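Local atomic coordinates of cryptochrome DASH, chloroplastic/mitochondrial (Arabidopsis thaliana, PDB entry 2J4D), a protein that binds FAD and a folate light antenna, repairs cyclobutane pyrimidine dimers in single-stranded DNA and may also serve as a photoreceptor. Residues V41-F46 / T67-Y72; N48-L53 / E100-L105; V71-P76 / G121-I126; W173-Y178 / Y331-S336. All coordinates share one frame; numbering follows the deposited sequence.

Contact 1 (V41-F46 / T67-Y72); sequences VTILWF and TILPVY
Phe-46 turns its CG anti to its own carbonyl carbon (chi1 -80°), which lays the ring alongside Pro-70, while Thr-42 keeps its methyl between backbone N and carbonyl carbon, close beside Ile-68. Phe-46 uses the edge of its ring, with CE2 4.0 Å from Pro-70 CB and the carbonyl oxygen of Val-71 near the same plane. The Thr-42 methyl CG2 stands 3.8 Å from Ile-68 CG1, the two side chains pointing the same way, and the hydroxyl bonds to Thr-138 on the next strand. These residues and Leu-44 share the face onto which helix 56-63 packs. The other face carries Ile-43, whose side chain crosses that of Val-71 obliquely, CG2 to CG2 at 3.9 Å; helix 123-134 covers part of this side. Five backbone hydrogen bonds join the strands. Thr-42 and Leu-44 each use both N and O, as in Leu-69 N to Thr-42 O at 2.8 Å and Val-71 N to Leu-44 O at 2.8 Å. The bond from Phe-46 N to Val-71 O (2.9 Å) is nearly straight at 172°. Pro-70 fits because this ladder draws its N-H groups from Leu-69 and Val-71; the proline adds a CA-H...O contact to Leu-44 O. Such parallel pairing, with helix 56-63 as the connection, is a beta-alpha-beta crossover of the Rossmann-like alpha/beta domain of photolyases and cryptochromes.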
# COMPACT_ATOMS: atom_id res chain seq x y z
N VAL A 41 16.44 -9.94 25.97
CA VAL A 41 15.30 -9.23 25.43
C VAL A 41 15.56 -8.49 24.12
O VAL A 41 16.64 -7.93 23.91
CB VAL A 41 14.77 -8.20 26.45
CG1 VAL A 41 13.62 -7.40 25.85
CG2 VAL A 41 14.32 -8.92 27.72
N THR A 42 14.56 -8.50 23.24
CA THR A 42 14.65 -7.78 21.98
C THR A 42 13.32 -7.05 21.78
O THR A 42 12.27 -7.49 22.27
CB THR A 42 14.88 -8.71 20.77
OG1 THR A 42 15.10 -7.91 19.59
CG2 THR A 42 13.66 -9.60 20.52
N ILE A 43 13.38 -5.93 21.09
CA ILE A 43 12.18 -5.16 20.80
C ILE A 43 11.95 -5.28 19.30
O ILE A 43 12.89 -5.14 18.52
CB ILE A 43 12.37 -3.67 21.16
CG1 ILE A 43 12.39 -3.51 22.69
CG2 ILE A 43 11.26 -2.82 20.51
CD1 ILE A 43 12.85 -2.14 23.18
N LEU A 44 10.71 -5.58 18.91
CA LEU A 44 10.35 -5.67 17.49
C LEU A 44 9.51 -4.43 17.19
O LEU A 44 8.40 -4.27 17.69
CB LEU A 44 9.53 -6.93 17.20
CG LEU A 44 9.05 -7.10 15.75
CD1 LEU A 44 10.23 -7.06 14.78
CD2 LEU A 44 8.29 -8.42 15.63
N TRP A 45 10.07 -3.54 16.37
CA TRP A 45 9.40 -2.30 16.01
C TRP A 45 8.67 -2.42 14.67
O TRP A 45 9.30 -2.54 13.61
CB TRP A 45 10.44 -1.17 15.99
CG TRP A 45 9.98 0.15 15.42
CD1 TRP A 45 8.74 0.71 15.52
CD2 TRP A 45 10.78 1.07 14.68
NE1 TRP A 45 8.72 1.93 14.87
CE2 TRP A 45 9.96 2.18 14.36
CE3 TRP A 45 12.13 1.08 14.27
CZ2 TRP A 45 10.44 3.28 13.63
CZ3 TRP A 45 12.60 2.17 13.55
CH2 TRP A 45 11.75 3.26 13.24
N PHE A 46 7.34 -2.39 14.74
CA PHE A 46 6.47 -2.49 13.57
C PHE A 46 6.21 -1.13 12.93
O PHE A 46 6.07 -0.12 13.61
CB PHE A 46 5.10 -3.07 13.98
CG PHE A 46 5.07 -4.57 14.13
CD1 PHE A 46 4.81 -5.40 13.04
CD2 PHE A 46 5.24 -5.16 15.38
CE1 PHE A 46 4.70 -6.78 13.18
CE2 PHE A 46 5.14 -6.55 15.55
CZ PHE A 46 4.87 -7.36 14.44
N THR A 67 13.21 -13.46 24.71
CA THR A 67 12.00 -12.70 25.03
C THR A 67 11.80 -11.56 24.02
O THR A 67 12.75 -10.86 23.69
CB THR A 67 12.10 -12.09 26.45
OG1 THR A 67 12.44 -13.13 27.37
CG2 THR A 67 10.78 -11.48 26.87
N ILE A 68 10.57 -11.38 23.55
CA ILE A 68 10.31 -10.32 22.56
C ILE A 68 9.27 -9.32 23.03
O ILE A 68 8.26 -9.69 23.60
CB ILE A 68 9.76 -10.90 21.24
CG1 ILE A 68 10.72 -11.94 20.66
CG2 ILE A 68 9.52 -9.76 20.24
CD1 ILE A 68 10.11 -12.75 19.52
N LEU A 69 9.53 -8.04 22.76
CA LEU A 69 8.57 -6.99 23.09
C LEU A 69 8.15 -6.30 21.79
O LEU A 69 8.86 -5.43 21.30
CB LEU A 69 9.19 -5.95 24.04
CG LEU A 69 8.30 -4.73 24.31
CD1 LEU A 69 6.94 -5.18 24.79
CD2 LEU A 69 8.96 -3.83 25.35
N PRO A 70 7.02 -6.71 21.20
CA PRO A 70 6.52 -6.12 19.94
C PRO A 70 5.93 -4.74 20.22
O PRO A 70 5.14 -4.57 21.15
CB PRO A 70 5.45 -7.11 19.48
CG PRO A 70 5.83 -8.41 20.17
CD PRO A 70 6.26 -7.93 21.54
N VAL A 71 6.30 -3.76 19.41
CA VAL A 71 5.82 -2.40 19.62
C VAL A 71 5.39 -1.69 18.34
O VAL A 71 6.00 -1.88 17.29
CB VAL A 71 6.93 -1.52 20.24
CG1 VAL A 71 6.37 -0.14 20.57
CG2 VAL A 71 7.51 -2.19 21.47
N TYR A 72 4.34 -0.89 18.45
CA TYR A 72 3.91 -0.06 17.33
C TYR A 72 3.75 1.33 17.92
O TYR A 72 3.11 1.50 18.96
CB TYR A 72 2.57 -0.48 16.73
CG TYR A 72 2.16 0.45 15.60
CD1 TYR A 72 2.69 0.31 14.32
CD2 TYR A 72 1.29 1.52 15.84
CE1 TYR A 72 2.38 1.22 13.30
CE2 TYR A 72 0.97 2.44 14.83
CZ TYR A 72 1.52 2.28 13.57
OH TYR A 72 1.22 3.20 12.59

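Contact 2 (N48-L53 / E100-L105); sequences NDLRVL and ECLVDL
At Leu-50 the loop folds into an inverse gamma turn, closed by Arg-51 N bonding to Asp-49 O at 2.8 Å, and the side chain of Leu-50 is thereby directed at helix 92-111. Its two methyls divide the work. CD1 sits 3.6 Å from Cys-101 CB and also reaches the CD2 tip of Leu-102, whereas CD2 meets Leu-105 CD2 at 3.9 Å, those two side chains crossing at about a right angle. Leu-105, with CG anti to the backbone N (chi1 176°), sends its other methyl, CD1, to within 4.0 Å of Arg-51 N and loosely against Val-52. In the alpha/beta domain the contact ties the loop leaving strand 41-46, the central strand, to the helix that follows its neighbour, strand 67-74. An alanine at Leu-105 would probably leave a gap beside Leu-50 CD2 and Arg-51 N, giving the Leu-50 tip room to turn. A water donates to both backbones, 2.7 Å from Leu-50 O and 3.1 Å from Cys-101 O. Farther along, the CB of Arg-51 points away from the helix, and its guanidinium bonds Asp-54 O and Gly-295 O, while the carboxylate of Glu-252 accepts from the N-H groups of Val-52 and Leu-53.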
# COMPACT_ATOMS: atom_id res chain seq x y z
N ASN A 48 5.25 -0.56 8.57
CA ASN A 48 4.30 -0.98 7.55
C ASN A 48 4.53 -2.43 7.18
O ASN A 48 4.68 -2.79 6.01
CB ASN A 48 4.35 -0.05 6.33
CG ASN A 48 3.50 1.20 6.52
OD1 ASN A 48 2.26 1.13 6.52
ND2 ASN A 48 4.15 2.34 6.72
N ASP A 49 4.56 -3.26 8.21
CA ASP A 49 4.77 -4.70 8.09
C ASP A 49 3.88 -5.34 9.15
O ASP A 49 4.31 -6.20 9.91
CB ASP A 49 6.25 -5.02 8.35
CG ASP A 49 6.77 -4.46 9.68
OD1 ASP A 49 6.08 -3.63 10.32
OD2 ASP A 49 7.89 -4.83 10.09
N LEU A 50 2.62 -4.90 9.17
CA LEU A 50 1.65 -5.37 10.17
C LEU A 50 1.12 -6.78 9.95
O LEU A 50 -0.06 -6.99 9.66
CB LEU A 50 0.49 -4.37 10.27
CG LEU A 50 0.96 -2.91 10.39
CD1 LEU A 50 -0.25 -1.98 10.52
CD2 LEU A 50 1.89 -2.76 11.59
N ARG A 51 2.01 -7.77 10.09
CA ARG A 51 1.63 -9.16 9.89
C ARG A 51 2.59 -10.05 10.65
O ARG A 51 3.66 -9.61 11.09
CB ARG A 51 1.73 -9.55 8.40
CG ARG A 51 3.18 -9.49 7.87
CD ARG A 51 3.33 -9.98 6.44
NE ARG A 51 4.74 -10.06 6.06
CZ ARG A 51 5.49 -9.02 5.71
NH1 ARG A 51 4.97 -7.79 5.67
NH2 ARG A 51 6.78 -9.18 5.45
N VAL A 52 2.19 -11.31 10.80
CA VAL A 52 3.00 -12.33 11.46
C VAL A 52 3.61 -13.20 10.37
O VAL A 52 4.80 -13.52 10.40
CB VAL A 52 2.13 -13.20 12.40
CG1 VAL A 52 2.94 -14.37 12.92
CG2 VAL A 52 1.63 -12.36 13.55
N LEU A 53 2.80 -13.57 9.37
CA LEU A 53 3.30 -14.41 8.28
C LEU A 53 4.44 -13.81 7.48
O LEU A 53 4.48 -12.60 7.24
CB LEU A 53 2.18 -14.73 7.28
CG LEU A 53 1.20 -15.88 7.51
CD1 LEU A 53 0.31 -16.02 6.29
CD2 LEU A 53 1.95 -17.18 7.75
N GLU A 100 -7.88 -0.90 12.15
CA GLU A 100 -8.29 -2.29 12.01
C GLU A 100 -7.05 -3.18 11.89
O GLU A 100 -7.03 -4.28 12.44
CB GLU A 100 -9.22 -2.47 10.80
CG GLU A 100 -10.52 -1.69 10.95
CD GLU A 100 -11.50 -1.89 9.81
OE1 GLU A 100 -11.10 -1.76 8.63
OE2 GLU A 100 -12.68 -2.17 10.09
N CYS A 101 -6.02 -2.71 11.18
CA CYS A 101 -4.78 -3.48 11.03
C CYS A 101 -4.12 -3.72 12.38
O CYS A 101 -3.63 -4.82 12.65
CB CYS A 101 -3.78 -2.74 10.14
SG CYS A 101 -4.21 -2.66 8.38
N LEU A 102 -4.10 -2.69 13.22
CA LEU A 102 -3.48 -2.81 14.54
C LEU A 102 -4.26 -3.76 15.44
O LEU A 102 -3.67 -4.57 16.14
CB LEU A 102 -3.37 -1.43 15.20
CG LEU A 102 -2.46 -0.44 14.45
CD1 LEU A 102 -2.48 0.90 15.17
CD2 LEU A 102 -1.02 -0.98 14.37
N VAL A 103 -5.59 -3.66 15.43
CA VAL A 103 -6.41 -4.55 16.24
C VAL A 103 -6.11 -5.99 15.86
O VAL A 103 -5.90 -6.85 16.73
CB VAL A 103 -7.93 -4.28 16.02
CG1 VAL A 103 -8.76 -5.40 16.66
CG2 VAL A 103 -8.32 -2.94 16.62
N ASP A 104 -6.08 -6.26 14.56
CA ASP A 104 -5.83 -7.61 14.06
C ASP A 104 -4.42 -8.12 14.37
O ASP A 104 -4.24 -9.30 14.68
CB ASP A 104 -6.09 -7.65 12.54
CG ASP A 104 -6.03 -9.05 11.97
OD1 ASP A 104 -6.88 -9.89 12.35
OD2 ASP A 104 -5.14 -9.32 11.13
N LEU A 105 -3.43 -7.24 14.27
CA LEU A 105 -2.05 -7.65 14.56
C LEU A 105 -1.94 -8.07 16.03
O LEU A 105 -1.34 -9.10 16.34
CB LEU A 105 -1.07 -6.51 14.27
CG LEU A 105 0.41 -6.77 14.64
CD1 LEU A 105 0.92 -8.03 13.93
CD2 LEU A 105 1.25 -5.56 14.23
O HOH W 1 -2.53 -6.98 10.76

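Contact 3 (V71-P76 / G121-I126); sequences VYCLDP and GKPEEI
This is packing of a strand end against a helix start: Cys-73 near the end of strand 67-74, and Asp-75 and Pro-76 just beyond it, meet Gly-121, just ahead of helix 123-134, and Pro-123 and Ile-126 in its first turn. One backbone bond crosses, from Gly-121 N to Leu-74 O (2.9 Å, 154°), its donor well above the carbonyl plane. Asp-75 CA returns a CA-H...O contact to Gly-121 O at 3.5 Å. Gly-121 opens the short link from edge strand 117-120 to the helix, which then runs past strands 67-74 and 41-46 to strand 138-142, a beta-alpha-beta crossover spanning the middle of the sheet. A CB on Gly-121, with phi at 151°, would be jammed against the preceding carbonyl oxygen and crowded by Ile-126 CD1. Pro-76 lays CD 3.4 Å from Gly-121 C. With SG anti to its carbonyl carbon (chi1 -59°), Cys-73 presents the sulfur to Ile-126 CD1 at 3.7 Å, and its CB rests 4.0 Å from Pro-123 CG. Asp-75 crosses Pro-123 at about a right angle, OD2 3.5 Å from Pro-123 CD; the same carboxylate forms a salt bridge with Arg-77, which also pairs with Glu-124. Lys-122 occupies the N-cap position, and its carbonyl oxygen accepts from the N-H groups of both Glu-125 and Ile-126.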
# COMPACT_ATOMS: atom_id res chain seq x y z
N VAL A 71 6.30 -3.76 19.41
CA VAL A 71 5.82 -2.40 19.62
C VAL A 71 5.39 -1.69 18.34
O VAL A 71 6.00 -1.88 17.29
CB VAL A 71 6.93 -1.52 20.24
CG1 VAL A 71 6.37 -0.14 20.57
CG2 VAL A 71 7.51 -2.19 21.47
N TYR A 72 4.34 -0.89 18.45
CA TYR A 72 3.91 -0.06 17.33
C TYR A 72 3.75 1.33 17.92
O TYR A 72 3.11 1.50 18.96
CB TYR A 72 2.57 -0.48 16.73
CG TYR A 72 2.16 0.45 15.60
CD1 TYR A 72 2.69 0.31 14.32
CD2 TYR A 72 1.29 1.52 15.84
CE1 TYR A 72 2.38 1.22 13.30
CE2 TYR A 72 0.97 2.44 14.83
CZ TYR A 72 1.52 2.28 13.57
OH TYR A 72 1.22 3.20 12.59
N CYS A 73 4.36 2.31 17.26
CA CYS A 73 4.26 3.69 17.72
C CYS A 73 3.38 4.48 16.79
O CYS A 73 3.60 4.51 15.58
CB CYS A 73 5.64 4.37 17.74
SG CYS A 73 6.85 3.57 18.79
N LEU A 74 2.36 5.12 17.34
CA LEU A 74 1.50 5.93 16.51
C LEU A 74 2.22 7.28 16.46
O LEU A 74 2.09 8.11 17.36
CB LEU A 74 0.13 6.07 17.13
CG LEU A 74 -0.80 6.64 16.06
CD1 LEU A 74 -1.29 5.53 15.13
CD2 LEU A 74 -1.95 7.28 16.76
N ASP A 75 3.00 7.46 15.39
CA ASP A 75 3.82 8.66 15.15
C ASP A 75 2.94 9.87 14.88
O ASP A 75 2.20 9.89 13.90
CB ASP A 75 4.71 8.39 13.94
CG ASP A 75 5.84 9.39 13.79
OD1 ASP A 75 5.63 10.58 14.08
OD2 ASP A 75 6.93 8.97 13.35
N PRO A 76 3.02 10.90 15.74
CA PRO A 76 2.20 12.11 15.54
C PRO A 76 2.37 12.76 14.16
O PRO A 76 1.45 13.40 13.64
CB PRO A 76 2.64 13.02 16.69
CG PRO A 76 4.05 12.57 16.99
CD PRO A 76 3.93 11.07 16.88
N GLY A 121 3.31 8.45 19.98
CA GLY A 121 4.47 9.30 20.12
C GLY A 121 5.53 8.98 19.08
O GLY A 121 5.35 8.08 18.26
N LYS A 122 6.64 9.71 19.11
CA LYS A 122 7.73 9.50 18.16
C LYS A 122 8.55 8.27 18.53
O LYS A 122 8.93 8.09 19.68
CB LYS A 122 8.64 10.73 18.13
CG LYS A 122 7.96 11.96 17.57
CD LYS A 122 8.85 13.19 17.71
CE LYS A 122 8.14 14.43 17.18
NZ LYS A 122 8.94 15.68 17.36
N PRO A 123 8.83 7.41 17.54
CA PRO A 123 9.61 6.19 17.75
C PRO A 123 10.97 6.48 18.39
O PRO A 123 11.44 5.72 19.25
CB PRO A 123 9.79 5.63 16.33
CG PRO A 123 8.54 6.08 15.64
CD PRO A 123 8.40 7.51 16.13
N GLU A 124 11.61 7.58 17.97
CA GLU A 124 12.92 7.94 18.50
C GLU A 124 12.87 8.33 19.97
O GLU A 124 13.91 8.44 20.61
CB GLU A 124 13.57 9.06 17.68
CG GLU A 124 12.82 10.38 17.68
CD GLU A 124 11.89 10.53 16.49
OE1 GLU A 124 11.30 9.52 16.06
OE2 GLU A 124 11.73 11.67 16.00
N GLU A 125 11.67 8.55 20.49
CA GLU A 125 11.54 8.89 21.91
C GLU A 125 11.04 7.67 22.67
O GLU A 125 11.55 7.35 23.76
CB GLU A 125 10.59 10.09 22.08
CG GLU A 125 11.24 11.41 21.66
CD GLU A 125 10.28 12.59 21.60
OE1 GLU A 125 9.10 12.44 21.99
OE2 GLU A 125 10.71 13.68 21.17
N ILE A 126 10.09 6.95 22.10
CA ILE A 126 9.52 5.77 22.74
C ILE A 126 10.46 4.57 22.80
O ILE A 126 10.63 3.96 23.86
CB ILE A 126 8.23 5.33 22.02
CG1 ILE A 126 7.15 6.39 22.21
CG2 ILE A 126 7.77 3.97 22.55
CD1 ILE A 126 5.97 6.21 21.28

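Contact 4 (W173-Y178 / Y331-S336); sequences WGSTMY and YFRFLS. With FAD (flavin-adenine dinucleotide), chain C.
The seam between the alpha/beta domain and the helical FAD-binding domain runs here, where Trp-173 and Thr-176, in the loop after strand 168-172, pack on Arg-333 and Phe-334 of helix 317-339. Trp-173 CZ2 lies 3.6 Å from Phe-334 CE1; the six-membered ring of the indole and the phenyl ring lie within 16° of parallel but are slid so far apart that they barely overlap. Thr-176 sets its hydroxyl between backbone N and carbonyl carbon (chi1 59°), and the methyl CG2 meets Arg-333 CG at 3.5 Å. Thr-176 OG1, in the plane of the indole, accepts a nearly straight bond from Trp-173 NE1 (2.9 Å) and donates to Tyr-178 O at 2.6 Å. The same carbonyl oxygen, Tyr-178 O, approaches the edge of the phenyl ring, 3.3 Å from Phe-334 CZ. An alanine in place of Thr-176 would probably leave the indole N-H without its acceptor and the indole freer to turn, with a gap beside Arg-333 CG. Ser-175 OG lies over one guanidinium face, while Arg-333 itself forms a salt bridge with Glu-144. From the same helix Phe-332 brings CD2 to 3.7 Å from N1A of the FAD adenine. One helix thus serves both the domain interface and the FAD pocket of this photolyase-family protein.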
# COMPACT_ATOMS: atom_id res chain seq x y z
N TRP A 173 15.85 -5.96 5.35
CA TRP A 173 15.18 -5.70 4.09
C TRP A 173 13.97 -6.62 3.96
O TRP A 173 14.04 -7.81 4.29
CB TRP A 173 16.10 -5.95 2.89
CG TRP A 173 15.40 -5.61 1.61
CD1 TRP A 173 14.70 -6.46 0.80
CD2 TRP A 173 15.20 -4.30 1.08
NE1 TRP A 173 14.07 -5.75 -0.20
CE2 TRP A 173 14.36 -4.42 -0.05
CE3 TRP A 173 15.65 -3.02 1.46
CZ2 TRP A 173 13.95 -3.32 -0.80
CZ3 TRP A 173 15.25 -1.93 0.71
CH2 TRP A 173 14.41 -2.09 -0.41
N GLY A 174 12.87 -6.07 3.48
CA GLY A 174 11.66 -6.87 3.28
C GLY A 174 10.83 -6.17 2.23
O GLY A 174 11.36 -5.49 1.37
N SER A 175 9.51 -6.36 2.30
CA SER A 175 8.58 -5.72 1.37
C SER A 175 8.57 -6.12 -0.11
O SER A 175 7.51 -6.15 -0.71
CB SER A 175 8.69 -4.19 1.47
OG SER A 175 9.89 -3.68 0.90
N THR A 176 9.72 -6.45 -0.70
CA THR A 176 9.74 -6.79 -2.14
C THR A 176 9.66 -8.27 -2.49
O THR A 176 10.01 -9.12 -1.68
CB THR A 176 10.98 -6.20 -2.82
OG1 THR A 176 12.15 -6.71 -2.18
CG2 THR A 176 10.97 -4.68 -2.73
N MET A 177 9.20 -8.58 -3.71
CA MET A 177 9.08 -9.97 -4.13
C MET A 177 10.47 -10.50 -4.43
O MET A 177 10.80 -11.62 -4.06
CB MET A 177 8.19 -10.12 -5.36
CG MET A 177 7.80 -11.56 -5.64
SD MET A 177 6.35 -11.67 -6.70
CE MET A 177 7.00 -11.00 -8.24
N TYR A 178 11.26 -9.70 -5.13
CA TYR A 178 12.65 -10.04 -5.40
C TYR A 178 13.44 -9.29 -4.33
O TYR A 178 13.25 -8.09 -4.15
CB TYR A 178 13.08 -9.57 -6.79
CG TYR A 178 12.55 -10.44 -7.90
CD1 TYR A 178 11.37 -10.12 -8.56
CD2 TYR A 178 13.22 -11.61 -8.27
CE1 TYR A 178 10.86 -10.95 -9.57
CE2 TYR A 178 12.72 -12.45 -9.27
CZ TYR A 178 11.54 -12.11 -9.91
OH TYR A 178 11.04 -12.93 -10.90
N TYR A 331 9.81 -2.70 -8.64
CA TYR A 331 10.54 -1.71 -9.42
C TYR A 331 10.46 -0.31 -8.81
O TYR A 331 11.48 0.36 -8.66
CB TYR A 331 10.03 -1.67 -10.86
CG TYR A 331 10.80 -0.75 -11.77
CD1 TYR A 331 12.17 -0.94 -11.99
CD2 TYR A 331 10.17 0.33 -12.40
CE1 TYR A 331 12.89 -0.08 -12.82
CE2 TYR A 331 10.88 1.19 -13.23
CZ TYR A 331 12.24 0.98 -13.43
OH TYR A 331 12.95 1.83 -14.25
N PHE A 332 9.26 0.15 -8.48
CA PHE A 332 9.16 1.48 -7.90
C PHE A 332 9.81 1.57 -6.53
O PHE A 332 10.32 2.62 -6.14
CB PHE A 332 7.70 1.95 -7.85
CG PHE A 332 7.18 2.44 -9.18
CD1 PHE A 332 7.82 3.49 -9.84
CD2 PHE A 332 6.06 1.87 -9.77
CE1 PHE A 332 7.36 3.95 -11.07
CE2 PHE A 332 5.59 2.32 -11.00
CZ PHE A 332 6.24 3.37 -11.65
N ARG A 333 9.78 0.46 -5.79
CA ARG A 333 10.40 0.45 -4.47
C ARG A 333 11.92 0.63 -4.63
O ARG A 333 12.54 1.44 -3.93
CB ARG A 333 10.08 -0.88 -3.76
CG ARG A 333 10.92 -1.18 -2.53
CD ARG A 333 10.63 -0.24 -1.38
NE ARG A 333 9.28 -0.41 -0.85
CZ ARG A 333 8.85 0.15 0.27
NH1 ARG A 333 9.66 0.92 1.00
NH2 ARG A 333 7.60 -0.05 0.67
N PHE A 334 12.53 -0.11 -5.56
CA PHE A 334 13.98 0.03 -5.76
C PHE A 334 14.29 1.39 -6.38
O PHE A 334 15.29 2.02 -6.06
CB PHE A 334 14.53 -1.09 -6.66
CG PHE A 334 14.42 -2.47 -6.05
CD1 PHE A 334 14.88 -2.72 -4.77
CD2 PHE A 334 13.85 -3.52 -6.77
CE1 PHE A 334 14.78 -4.00 -4.20
CE2 PHE A 334 13.74 -4.80 -6.22
CZ PHE A 334 14.20 -5.04 -4.93
N LEU A 335 13.40 1.85 -7.27
CA LEU A 335 13.60 3.13 -7.93
C LEU A 335 13.60 4.28 -6.91
O LEU A 335 14.30 5.28 -7.10
CB LEU A 335 12.50 3.34 -8.98
CG LEU A 335 12.71 4.26 -10.18
CD1 LEU A 335 14.02 3.96 -10.89
CD2 LEU A 335 11.55 4.06 -11.15
N SER A 336 12.84 4.13 -5.83
CA SER A 336 12.80 5.19 -4.82
C SER A 336 14.19 5.40 -4.26
O SER A 336 14.58 6.52 -3.94
CB SER A 336 11.82 4.84 -3.69
OG SER A 336 12.29 3.79 -2.86
PA FAD C . -3.75 -5.39 -9.45
O1A FAD C . -4.51 -6.52 -8.87
O2A FAD C . -3.90 -5.06 -10.88
O5B FAD C . -2.18 -5.60 -9.18
C5B FAD C . -1.72 -6.48 -8.13
C4B FAD C . -0.67 -5.74 -7.30
O4B FAD C . 0.40 -5.34 -8.17
C3B FAD C . -1.16 -4.46 -6.64
O3B FAD C . -1.88 -4.70 -5.45
C2B FAD C . 0.14 -3.72 -6.46
O2B FAD C . 0.83 -4.00 -5.27
C1B FAD C . 0.92 -4.08 -7.74
N9A FAD C . 0.80 -3.12 -8.85
C8A FAD C . -0.05 -3.18 -9.94
N7A FAD C . 0.10 -2.15 -10.76
C5A FAD C . 1.09 -1.39 -10.20
C6A FAD C . 1.69 -0.17 -10.59
N6A FAD C . 1.39 0.49 -11.70
N1A FAD C . 2.68 0.35 -9.77
C2A FAD C . 3.03 -0.31 -8.62
N3A FAD C . 2.50 -1.47 -8.18
C4A FAD C . 1.52 -1.97 -8.99
N1 FAD C . -0.22 1.50 -5.98
C2 FAD C . 0.04 1.40 -4.63
O2 FAD C . 0.22 0.32 -4.11
N3 FAD C . 0.09 2.58 -3.87
C4 FAD C . -0.11 3.85 -4.40
O4 FAD C . -0.06 4.86 -3.67
C4X FAD C . -0.38 3.95 -5.78
N5 FAD C . -0.60 5.19 -6.40
C5X FAD C . -0.76 5.29 -7.78
C6 FAD C . -0.85 6.54 -8.41
C7 FAD C . -1.01 6.68 -9.81
C7M FAD C . -1.11 8.05 -10.42
C8 FAD C . -1.07 5.48 -10.61
C8M FAD C . -1.24 5.52 -12.12
C9 FAD C . -0.98 4.21 -9.99
C9A FAD C . -0.82 4.09 -8.58
N10 FAD C . -0.72 2.82 -7.93
C10 FAD C . -0.43 2.75 -6.55
C1' FAD C . -0.52 1.58 -8.74
C2' FAD C . -1.78 0.78 -9.12
O2' FAD C . -2.73 1.65 -9.71
C3' FAD C . -2.38 0.13 -7.88
O3' FAD C . -1.41 -0.70 -7.22
C4' FAD C . -3.59 -0.78 -8.15
O4' FAD C . -4.66 -0.02 -8.72
C5' FAD C . -4.05 -1.40 -6.84
O5' FAD C . -5.16 -2.27 -7.07
P FAD C . -5.08 -3.83 -7.29
O1P FAD C . -4.47 -4.36 -6.06
O2P FAD C . -6.44 -4.35 -7.59
O3P FAD C . -4.24 -4.10 -8.61

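In the fold
Contacts 1, 2 and 3 form one continuous body in the alpha/beta domain, whereas contact 4 stands apart at the boundary with the FAD-binding domain. Contacts 1 and 3 share strand 67-74 and join through Trp-45 CZ2, 3.6 Å from Pro-123 CB; Phe-46 and Tyr-72 reach from contact 1 into the leucines of contact 2. Contacts 1, 2 and 4 are largely buried, contact 3 only partly. Chemistry follows place: a ladder of backbone bonds in the sheet, leucine packing with one bridging water where loop meets helix, a single backbone bond with prolines where the end of strand 67-74 meets a helix start, and aromatic and aliphatic packing where the domains meet.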